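Long-range contacts in RE68036p (Drosophila melanogaster, PDB 1SQH), which is of unknown function but may transfer acyl groups to glycine, in the manner of glycine N-acyltransferases: residues F34-L38 with N229-G233; Y40-K44 with G263-T267; C132-K136 with N294-K298; Q151-L157 with L268-A274. One frame throughout, in Å; residues are numbered along the deposited sequence.

Contact 1 of 4, residues F34-L38 with N229-G233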
# COMPACT_ATOMS: atom_id res chain seq x y z
N PHE A 34 2.01 -3.21 -9.97
CA PHE A 34 1.65 -3.05 -8.57
C PHE A 34 1.41 -4.32 -7.76
O PHE A 34 1.59 -4.31 -6.53
CB PHE A 34 0.46 -2.11 -8.46
CG PHE A 34 0.82 -0.66 -8.60
CD1 PHE A 34 1.10 0.10 -7.47
CD2 PHE A 34 0.92 -0.07 -9.85
CE1 PHE A 34 1.48 1.45 -7.58
CE2 PHE A 34 1.29 1.27 -9.98
CZ PHE A 34 1.57 2.03 -8.85
N HIS A 35 0.99 -5.39 -8.40
CA HIS A 35 0.77 -6.62 -7.67
C HIS A 35 2.14 -7.21 -7.39
O HIS A 35 2.36 -7.80 -6.33
CB HIS A 35 -0.12 -7.58 -8.46
CG HIS A 35 -1.56 -7.15 -8.44
ND1 HIS A 35 -2.37 -7.33 -7.34
CD2 HIS A 35 -2.27 -6.42 -9.33
CE1 HIS A 35 -3.52 -6.72 -7.55
NE2 HIS A 35 -3.49 -6.16 -8.74
N TYR A 36 3.06 -7.03 -8.33
CA TYR A 36 4.41 -7.51 -8.10
C TYR A 36 4.99 -6.72 -6.92
O TYR A 36 5.63 -7.29 -6.03
CB TYR A 36 5.28 -7.27 -9.34
CG TYR A 36 6.76 -7.25 -9.00
CD1 TYR A 36 7.45 -8.44 -8.74
CD2 TYR A 36 7.45 -6.04 -8.88
CE1 TYR A 36 8.79 -8.43 -8.38
CE2 TYR A 36 8.80 -6.02 -8.52
CZ TYR A 36 9.46 -7.22 -8.27
OH TYR A 36 10.80 -7.21 -7.93
N LEU A 37 4.76 -5.41 -6.91
CA LEU A 37 5.28 -4.55 -5.85
C LEU A 37 4.73 -4.96 -4.49
O LEU A 37 5.47 -5.00 -3.50
CB LEU A 37 4.96 -3.08 -6.16
CG LEU A 37 5.84 -2.60 -7.32
CD1 LEU A 37 5.47 -1.19 -7.78
CD2 LEU A 37 7.30 -2.65 -6.87
N LEU A 38 3.44 -5.27 -4.45
CA LEU A 38 2.77 -5.70 -3.24
C LEU A 38 3.42 -7.00 -2.75
O LEU A 38 3.77 -7.12 -1.57
CB LEU A 38 1.28 -5.90 -3.53
CG LEU A 38 0.33 -6.71 -2.64
CD1 LEU A 38 0.79 -6.70 -1.21
CD2 LEU A 38 -1.07 -6.11 -2.78
N ASN A 229 5.70 3.08 1.78
CA ASN A 229 4.41 2.41 1.97
C ASN A 229 4.40 0.90 1.79
O ASN A 229 5.46 0.26 1.70
CB ASN A 229 3.35 3.06 1.05
CG ASN A 229 3.56 2.73 -0.41
OD1 ASN A 229 4.52 2.05 -0.78
ND2 ASN A 229 2.65 3.21 -1.24
N ASP A 230 3.20 0.31 1.75
CA ASP A 230 3.09 -1.13 1.61
C ASP A 230 3.34 -1.66 0.20
O ASP A 230 3.05 -2.82 -0.12
CB ASP A 230 1.74 -1.63 2.17
CG ASP A 230 0.55 -0.78 1.71
OD1 ASP A 230 0.75 0.29 1.08
OD2 ASP A 230 -0.60 -1.18 2.00
N PHE A 231 3.88 -0.79 -0.65
CA PHE A 231 4.23 -1.14 -2.02
C PHE A 231 5.70 -0.74 -2.20
O PHE A 231 6.22 -0.69 -3.32
CB PHE A 231 3.37 -0.39 -3.05
CG PHE A 231 1.97 -0.93 -3.18
CD1 PHE A 231 0.95 -0.47 -2.34
CD2 PHE A 231 1.67 -1.90 -4.14
CE1 PHE A 231 -0.35 -0.98 -2.44
CE2 PHE A 231 0.38 -2.42 -4.26
CZ PHE A 231 -0.64 -1.96 -3.41
N SER A 232 6.35 -0.46 -1.06
CA SER A 232 7.76 -0.05 -1.01
C SER A 232 7.98 1.28 -1.70
O SER A 232 9.13 1.67 -1.96
CB SER A 232 8.66 -1.12 -1.62
OG SER A 232 8.64 -2.29 -0.84
N GLY A 233 6.88 1.97 -1.99
CA GLY A 233 6.94 3.26 -2.63
C GLY A 233 6.67 4.37 -1.63
O GLY A 233 6.92 4.21 -0.44
O HOH W 1 2.88 -5.36 0.78

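Contact 2 of 4, residues Y40-K44 with G263-T267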
# COMPACT_ATOMS: atom_id res chain seq x y z
N TYR A 40 6.36 -8.22 -3.71
CA TYR A 40 7.75 -7.90 -3.40
C TYR A 40 7.84 -7.29 -2.00
O TYR A 40 8.66 -7.69 -1.17
CB TYR A 40 8.28 -6.91 -4.43
CG TYR A 40 9.56 -6.26 -4.00
CD1 TYR A 40 10.78 -6.87 -4.24
CD2 TYR A 40 9.55 -5.04 -3.32
CE1 TYR A 40 11.98 -6.28 -3.81
CE2 TYR A 40 10.72 -4.45 -2.89
CZ TYR A 40 11.94 -5.07 -3.14
OH TYR A 40 13.10 -4.44 -2.75
N ASN A 41 6.98 -6.30 -1.74
CA ASN A 41 7.00 -5.64 -0.45
C ASN A 41 6.73 -6.57 0.72
O ASN A 41 7.50 -6.57 1.71
CB ASN A 41 5.98 -4.50 -0.43
CG ASN A 41 5.98 -3.77 0.89
OD1 ASN A 41 6.86 -2.97 1.18
ND2 ASN A 41 4.99 -4.06 1.72
N GLN A 42 5.67 -7.37 0.63
CA GLN A 42 5.32 -8.27 1.72
C GLN A 42 6.46 -9.22 2.05
O GLN A 42 6.84 -9.36 3.21
CB GLN A 42 4.07 -9.08 1.39
CG GLN A 42 3.57 -9.90 2.58
CD GLN A 42 3.34 -9.03 3.81
OE1 GLN A 42 2.45 -8.18 3.81
NE2 GLN A 42 4.15 -9.22 4.85
N ARG A 43 7.01 -9.87 1.03
CA ARG A 43 8.11 -10.80 1.27
C ARG A 43 9.33 -10.07 1.84
O ARG A 43 10.09 -10.66 2.61
CB ARG A 43 8.47 -11.53 -0.03
CG ARG A 43 7.37 -12.49 -0.45
CD ARG A 43 7.09 -13.53 0.64
NE ARG A 43 8.13 -14.57 0.68
CZ ARG A 43 8.41 -15.30 1.76
NH1 ARG A 43 7.75 -15.10 2.90
NH2 ARG A 43 9.35 -16.24 1.69
N LYS A 44 9.51 -8.80 1.49
CA LYS A 44 10.63 -8.04 2.04
C LYS A 44 10.43 -7.94 3.55
O LYS A 44 11.36 -8.20 4.33
CB LYS A 44 10.70 -6.64 1.45
CG LYS A 44 11.82 -5.78 2.06
CD LYS A 44 11.96 -4.42 1.37
CE LYS A 44 10.73 -3.57 1.57
NZ LYS A 44 10.92 -2.21 0.99
N GLY A 263 18.67 2.37 -1.67
CA GLY A 263 18.76 1.37 -0.63
C GLY A 263 18.24 0.04 -1.12
O GLY A 263 18.53 -1.00 -0.54
N GLU A 264 17.46 0.06 -2.19
CA GLU A 264 16.93 -1.19 -2.72
C GLU A 264 16.55 -1.00 -4.17
O GLU A 264 16.30 0.13 -4.62
CB GLU A 264 15.72 -1.67 -1.89
CG GLU A 264 14.42 -0.87 -2.11
CD GLU A 264 13.36 -1.14 -1.04
OE1 GLU A 264 13.22 -0.32 -0.11
OE2 GLU A 264 12.67 -2.18 -1.13
N GLU A 265 16.52 -2.09 -4.92
CA GLU A 265 16.17 -2.01 -6.32
C GLU A 265 14.71 -2.29 -6.63
O GLU A 265 14.30 -3.43 -6.74
CB GLU A 265 17.04 -2.94 -7.15
CG GLU A 265 16.80 -2.76 -8.65
CD GLU A 265 17.59 -3.72 -9.52
OE1 GLU A 265 17.30 -4.94 -9.48
OE2 GLU A 265 18.51 -3.27 -10.24
N ILE A 266 13.92 -1.23 -6.74
CA ILE A 266 12.52 -1.36 -7.12
C ILE A 266 12.03 -0.07 -7.74
O ILE A 266 12.65 0.98 -7.60
CB ILE A 266 11.57 -1.71 -5.95
CG1 ILE A 266 12.06 -1.06 -4.66
CG2 ILE A 266 11.37 -3.21 -5.86
CD1 ILE A 266 11.89 0.43 -4.63
N THR A 267 10.93 -0.18 -8.46
CA THR A 267 10.30 0.96 -9.09
C THR A 267 9.69 1.77 -7.96
O THR A 267 9.11 1.21 -7.03
CB THR A 267 9.16 0.49 -9.99
OG1 THR A 267 9.62 -0.63 -10.76
CG2 THR A 267 8.69 1.61 -10.89
O HOH W 2 15.63 -5.15 -5.05

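Contact 3 of 4, residues C132-K136 with N294-K298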
# COMPACT_ATOMS: atom_id res chain seq x y z
N CYS A 132 -14.23 -3.88 -10.32
CA CYS A 132 -15.01 -3.00 -9.47
C CYS A 132 -16.53 -3.19 -9.44
O CYS A 132 -17.10 -3.40 -8.37
CB CYS A 132 -14.68 -1.54 -9.78
SG CYS A 132 -13.02 -1.02 -9.25
N ASN A 133 -17.18 -3.12 -10.60
CA ASN A 133 -18.64 -3.26 -10.64
C ASN A 133 -19.11 -4.60 -10.10
O ASN A 133 -19.96 -4.66 -9.20
CB ASN A 133 -19.15 -3.07 -12.08
CG ASN A 133 -20.66 -2.79 -12.13
OD1 ASN A 133 -21.12 -1.74 -11.67
ND2 ASN A 133 -21.42 -3.72 -12.70
N ARG A 134 -18.56 -5.68 -10.63
CA ARG A 134 -18.96 -7.00 -10.18
C ARG A 134 -18.72 -7.21 -8.69
O ARG A 134 -19.57 -7.76 -8.00
CB ARG A 134 -18.25 -8.08 -10.99
CG ARG A 134 -18.73 -9.48 -10.67
CD ARG A 134 -18.23 -10.50 -11.68
NE ARG A 134 -18.73 -11.83 -11.34
CZ ARG A 134 -18.50 -12.93 -12.06
NH1 ARG A 134 -17.76 -12.87 -13.16
NH2 ARG A 134 -19.00 -14.09 -11.66
N VAL A 135 -17.58 -6.77 -8.18
CA VAL A 135 -17.31 -6.97 -6.76
C VAL A 135 -18.28 -6.18 -5.88
O VAL A 135 -18.58 -6.59 -4.75
CB VAL A 135 -15.88 -6.58 -6.38
CG1 VAL A 135 -15.76 -5.07 -6.25
CG2 VAL A 135 -15.48 -7.26 -5.08
N LYS A 136 -18.76 -5.05 -6.37
CA LYS A 136 -19.70 -4.26 -5.59
C LYS A 136 -21.06 -4.96 -5.55
O LYS A 136 -21.75 -4.92 -4.53
CB LYS A 136 -19.83 -2.84 -6.16
CG LYS A 136 -18.53 -2.03 -6.09
CD LYS A 136 -18.64 -0.70 -6.83
CE LYS A 136 -17.28 0.00 -6.94
NZ LYS A 136 -17.37 1.31 -7.67
N ASN A 294 -6.94 2.53 -10.02
CA ASN A 294 -7.56 1.46 -9.26
C ASN A 294 -8.53 2.06 -8.26
O ASN A 294 -8.51 3.26 -8.01
CB ASN A 294 -6.49 0.68 -8.48
CG ASN A 294 -5.96 -0.52 -9.24
OD1 ASN A 294 -6.07 -0.60 -10.47
ND2 ASN A 294 -5.37 -1.47 -8.51
N GLU A 295 -9.38 1.22 -7.69
CA GLU A 295 -10.31 1.71 -6.69
C GLU A 295 -10.04 1.07 -5.34
O GLU A 295 -9.53 -0.04 -5.25
CB GLU A 295 -11.77 1.44 -7.11
CG GLU A 295 -12.40 2.58 -7.91
CD GLU A 295 -13.85 2.32 -8.28
OE1 GLU A 295 -14.64 1.93 -7.39
OE2 GLU A 295 -14.22 2.52 -9.45
N TRP A 296 -10.32 1.84 -4.29
CA TRP A 296 -10.20 1.36 -2.93
C TRP A 296 -11.67 1.35 -2.52
O TRP A 296 -12.32 2.39 -2.47
CB TRP A 296 -9.41 2.35 -2.08
CG TRP A 296 -8.06 1.83 -1.67
CD1 TRP A 296 -7.69 1.43 -0.42
CD2 TRP A 296 -6.91 1.68 -2.51
NE1 TRP A 296 -6.37 1.03 -0.43
CE2 TRP A 296 -5.87 1.18 -1.70
CE3 TRP A 296 -6.65 1.92 -3.87
CZ2 TRP A 296 -4.58 0.92 -2.20
CZ3 TRP A 296 -5.36 1.66 -4.37
CH2 TRP A 296 -4.35 1.16 -3.53
N ILE A 297 -12.21 0.16 -2.28
CA ILE A 297 -13.62 0.06 -1.93
C ILE A 297 -13.84 -0.27 -0.47
O ILE A 297 -13.62 -1.41 -0.04
CB ILE A 297 -14.31 -1.00 -2.80
CG1 ILE A 297 -14.02 -0.72 -4.28
CG2 ILE A 297 -15.79 -0.99 -2.54
CD1 ILE A 297 -14.63 -1.72 -5.25
N LYS A 298 -14.26 0.73 0.29
CA LYS A 298 -14.52 0.54 1.71
C LYS A 298 -15.99 0.14 1.90
O LYS A 298 -16.89 0.89 1.54
CB LYS A 298 -14.23 1.83 2.47
CG LYS A 298 -14.67 1.87 3.92
CD LYS A 298 -14.02 0.78 4.77
CE LYS A 298 -14.45 0.94 6.22
NZ LYS A 298 -14.09 -0.24 7.07

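Contact 4 of 4, residues Q151-L157 with L268-A274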
# COMPACT_ATOMS: atom_id res chain seq x y z
N GLN A 151 -11.43 6.54 -6.30
CA GLN A 151 -10.45 6.29 -7.34
C GLN A 151 -9.06 6.77 -6.95
O GLN A 151 -8.88 7.89 -6.46
CB GLN A 151 -10.88 6.96 -8.64
CG GLN A 151 -12.25 6.51 -9.13
CD GLN A 151 -12.24 6.04 -10.58
OE1 GLN A 151 -11.76 6.75 -11.47
NE2 GLN A 151 -12.77 4.85 -10.81
N CYS A 152 -8.07 5.92 -7.19
CA CYS A 152 -6.69 6.26 -6.86
C CYS A 152 -5.80 6.10 -8.09
O CYS A 152 -5.98 5.18 -8.89
CB CYS A 152 -6.20 5.36 -5.73
SG CYS A 152 -7.22 5.48 -4.24
N PHE A 153 -4.85 7.02 -8.25
CA PHE A 153 -3.92 6.93 -9.37
C PHE A 153 -2.65 6.23 -8.90
O PHE A 153 -2.11 6.55 -7.83
CB PHE A 153 -3.53 8.31 -9.92
CG PHE A 153 -4.66 9.08 -10.56
CD1 PHE A 153 -5.77 8.42 -11.10
CD2 PHE A 153 -4.61 10.48 -10.64
CE1 PHE A 153 -6.80 9.14 -11.71
CE2 PHE A 153 -5.63 11.21 -11.24
CZ PHE A 153 -6.73 10.53 -11.78
N GLY A 154 -2.19 5.26 -9.69
CA GLY A 154 -0.96 4.58 -9.38
C GLY A 154 0.14 5.31 -10.14
O GLY A 154 0.28 5.13 -11.36
N MSE A 155 0.91 6.15 -9.45
CA MSE A 155 2.00 6.92 -10.09
C MSE A 155 3.29 6.10 -10.06
O MSE A 155 3.62 5.49 -9.04
CB MSE A 155 2.21 8.26 -9.37
CG MSE A 155 2.03 9.48 -10.29
SE MSE A 155 0.16 9.62 -10.77
CE MSE A 155 -0.51 9.14 -9.02
N VAL A 156 4.02 6.10 -11.18
CA VAL A 156 5.25 5.31 -11.31
C VAL A 156 6.50 6.07 -11.76
O VAL A 156 6.44 6.92 -12.67
CB VAL A 156 5.03 4.12 -12.29
CG1 VAL A 156 6.30 3.28 -12.42
CG2 VAL A 156 3.88 3.25 -11.81
N LEU A 157 7.62 5.75 -11.13
CA LEU A 157 8.90 6.37 -11.45
C LEU A 157 9.93 5.24 -11.49
O LEU A 157 10.06 4.48 -10.52
CB LEU A 157 9.29 7.39 -10.38
CG LEU A 157 10.63 8.11 -10.58
CD1 LEU A 157 10.54 9.14 -11.71
CD2 LEU A 157 10.99 8.80 -9.26
N LEU A 268 9.83 3.09 -8.01
CA LEU A 268 9.21 3.90 -6.99
C LEU A 268 7.77 4.14 -7.46
O LEU A 268 7.52 4.27 -8.66
CB LEU A 268 9.94 5.24 -6.85
CG LEU A 268 11.04 5.32 -5.80
CD1 LEU A 268 10.40 5.21 -4.43
CD2 LEU A 268 12.09 4.22 -6.01
N THR A 269 6.82 4.19 -6.53
CA THR A 269 5.43 4.44 -6.91
C THR A 269 4.74 5.16 -5.78
O THR A 269 5.31 5.34 -4.71
CB THR A 269 4.64 3.14 -7.18
OG1 THR A 269 4.54 2.39 -5.96
CG2 THR A 269 5.32 2.28 -8.24
N ALA A 270 3.50 5.56 -6.03
CA ALA A 270 2.70 6.23 -5.01
C ALA A 270 1.24 6.13 -5.38
O ALA A 270 0.87 6.24 -6.55
CB ALA A 270 3.10 7.70 -4.89
N TRP A 271 0.41 5.89 -4.37
CA TRP A 271 -1.03 5.80 -4.55
C TRP A 271 -1.64 7.10 -4.04
O TRP A 271 -1.50 7.43 -2.86
CB TRP A 271 -1.59 4.63 -3.74
CG TRP A 271 -1.48 3.30 -4.44
CD1 TRP A 271 -0.77 2.21 -4.01
CD2 TRP A 271 -2.15 2.91 -5.64
NE1 TRP A 271 -0.98 1.15 -4.87
CE2 TRP A 271 -1.82 1.55 -5.87
CE3 TRP A 271 -3.00 3.57 -6.53
CZ2 TRP A 271 -2.32 0.84 -6.98
CZ3 TRP A 271 -3.50 2.86 -7.62
CH2 TRP A 271 -3.15 1.51 -7.84
N ILE A 272 -2.31 7.84 -4.91
CA ILE A 272 -2.93 9.10 -4.48
C ILE A 272 -4.37 9.17 -4.95
O ILE A 272 -4.72 8.63 -6.00
CB ILE A 272 -2.18 10.35 -5.04
CG1 ILE A 272 -2.30 10.41 -6.55
CG2 ILE A 272 -0.72 10.33 -4.61
CD1 ILE A 272 -1.85 11.74 -7.17
N VAL A 273 -5.20 9.84 -4.16
CA VAL A 273 -6.61 10.02 -4.49
C VAL A 273 -6.66 10.84 -5.77
O VAL A 273 -5.91 11.79 -5.93
CB VAL A 273 -7.34 10.77 -3.36
CG1 VAL A 273 -8.74 11.13 -3.80
CG2 VAL A 273 -7.39 9.88 -2.13
N ALA A 274 -7.54 10.45 -6.69
CA ALA A 274 -7.64 11.12 -7.98
C ALA A 274 -7.85 12.63 -7.92
O ALA A 274 -7.49 13.34 -8.85
CB ALA A 274 -8.75 10.47 -8.82

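Contact 1 of 4, residues F34-L38 with N229-G233
Phe231 lays its ring against the first turn of the helix opposite, overlapping Phe34, Leu37 and Leu38, and it supplies most of the surface buried on the loop's side. The two phenyl rings form an offset edge-to-face pair: the edge of Phe34 is directed at the face of Phe231, with centroids 5.8 Å apart and planes at 68°. Along the ring's own rim, Phe231 CE2 comes within 3.2 Å of Phe34 O, a carbonyl that already accepts the helical bond from Leu38 N. Leu37 CB lies 4.0 Å from Phe231 CD2, and Leu38 CB 3.7 Å from Phe231 CE2. The only polar link between the segments is made by a water, which donates to Leu38 O at 3.1 Å and to Asp230 O at 2.7 Å.

The loop that carries Phe231 is folded by an Asx turn: Asn229 OD1 accepts from Phe231 N at 2.9 Å and also from Gly233 N at 2.7 Å, while Asn229 N donates to Gly233 O at 2.8 Å. Residues 229-233 thus form the tight end of the hairpin between strands 222-228 and 234-239. The hairpin end is wedged against the start of helix 34-51, with Asn126 of strand 123-128 touching Phe231 and Trp271 of strand 268-273 packing on both phenylalanine rings.

Contact 2 of 4, residues Y40-K44 with G263-T267
A single carboxylate can satisfy several donors when they project from one side of a helix, and Glu264 illustrates this. Its OE2 receives a hydrogen bond from Tyr40 OH at 2.8 Å, and a salt bridge reaches the same atom, Glu264 OE2, from Lys44 NZ at 2.7 Å. The second oxygen, Glu264 OE1, receives a weak bond from Lys44 NZ at 3.2 Å. Tyr40 and Lys44 stand one helical turn apart, joined along the backbone by the 3.0 Å bond from Lys44 N to Tyr40 O, so both can address one acceptor. The ammonium of Lys44 has a further partner in the hydroxyl of Ser232.

The acidic residue lies just past helix 248-263, in the connection leading into strand 268-273. This is a helix-to-strand link of the second acetyltransferase-like half, and the contact fastens it to helix 34-51 of the first half. Next to this polar cluster, Ile266 CG2 sits 3.4 Å from the centroid of the Tyr40 ring, 19° off its normal, in a CH-pi contact over the face.

A water serves one backbone carbonyl, donating to Glu265 O at 2.8 Å and, weakly, to Tyr40 OH at 3.5 Å. At the strand end of the link, Thr267 OG1 is hydrogen-bonded to Ile31 O, while on the helix Arg43 forms salt bridges with Asp19 and Asp46.

Contact 3 of 4, residues C132-K136 with N294-K298
The reach of a side chain from helix to sheet depends on its rotamer, as with Lys136. It leaves the helix with chi1 in m and then runs fully extended, all later torsions t, so that Lys136 NZ forms a salt bridge with Glu295 OE1 at 2.8 Å. Glu295, m then t, turns its carboxylate so that OE2 can also accept from Gln151. Ile297, in the mt rotamer, extends CD1 between two helical residues: Val135 CG1 lies 3.7 Å and Lys136 CE 3.6 Å from Ile297 CD1. Cys132, at m, sets SG 3.5 Å from Glu295 CB.

The axes approach to 10.7 Å, and the helix and strand run nearly parallel, at 13°. This fits a beta-alpha-beta crossover: strand 123-128, helix 129-141 and strand 147-157, the two strands being parallel with strand 289-299 inserted between them. The helix packs over that inserted, oppositely directed strand, an arrangement consistent with the C-terminal part of an acetyltransferase fold.

Contact 4 of 4, residues Q151-L157 with L268-A274
Phe153, Ala274 and Met155 lose the most surface here. Phe153 and Met155 project from one face of the antiparallel pairing, and Ala274, just beyond strand 268-273, comes up against the Phe153 ring. Phe153 forms a hydrogen-bonded pair with Ile272, Phe153 N donating to Ile272 O at 2.8 Å and Ile272 N to Phe153 O at 3.2 Å. Ala274 CB lies 3.9 Å from the Phe153 ring centroid in a CH-pi contact, and Ala274 is itself fixed by a bond from its N to Gln151 O of 2.9 Å. Met155, present as selenomethionine, is paired with Ala270, Met155 N to Ala270 O measuring 2.9 Å and Ala270 N to Met155 O 3.0 Å. Its side chain crosses diagonally, bringing Met155 CE to 3.3 Å from Ile272 CG1. Leu157 and Leu268 continue the same apolar face; Leu283 of helix 277-286 covers Ala270 and Ile272, and Tyr288 covers the two leucines.

On the other face, Gly154 has no side chain, leaving room for Trp271: Gly154 CA stands 3.9 Å from the centroid of the indole's six-membered ring, over its face. Strand 147-157 thus holds the FR47-like strand 268-273 at the edge of the shared sheet. Seven backbone bonds set the register, while mostly apolar and aromatic side chains make the pairing a largely buried one.

In the fold
After strand 10-12 and helix 15-29 the chain enters helix 34-51, whose start and next turns await partners some two hundred residues on: contact 1 at a hairpin end, contact 2 at the approach to strand 268-273. Contact 3 opens on helix 129-141 and contact 4 on strand 147-157. The loops close in the order 1, 2, 4, 3. Contacts 1 and 2 cross each other, and both cross 3 and 4; contact 4 lies wholly within the span of contact 3. Contacts 1, 2 and 3 link the two acetyltransferase-like regions, contact 3 through the C-terminal strand set between 123-128 and 147-157, while contact 4 pairs edge strand 268-273 with 147-157. Trp271 connects contacts 1, 3 and 4.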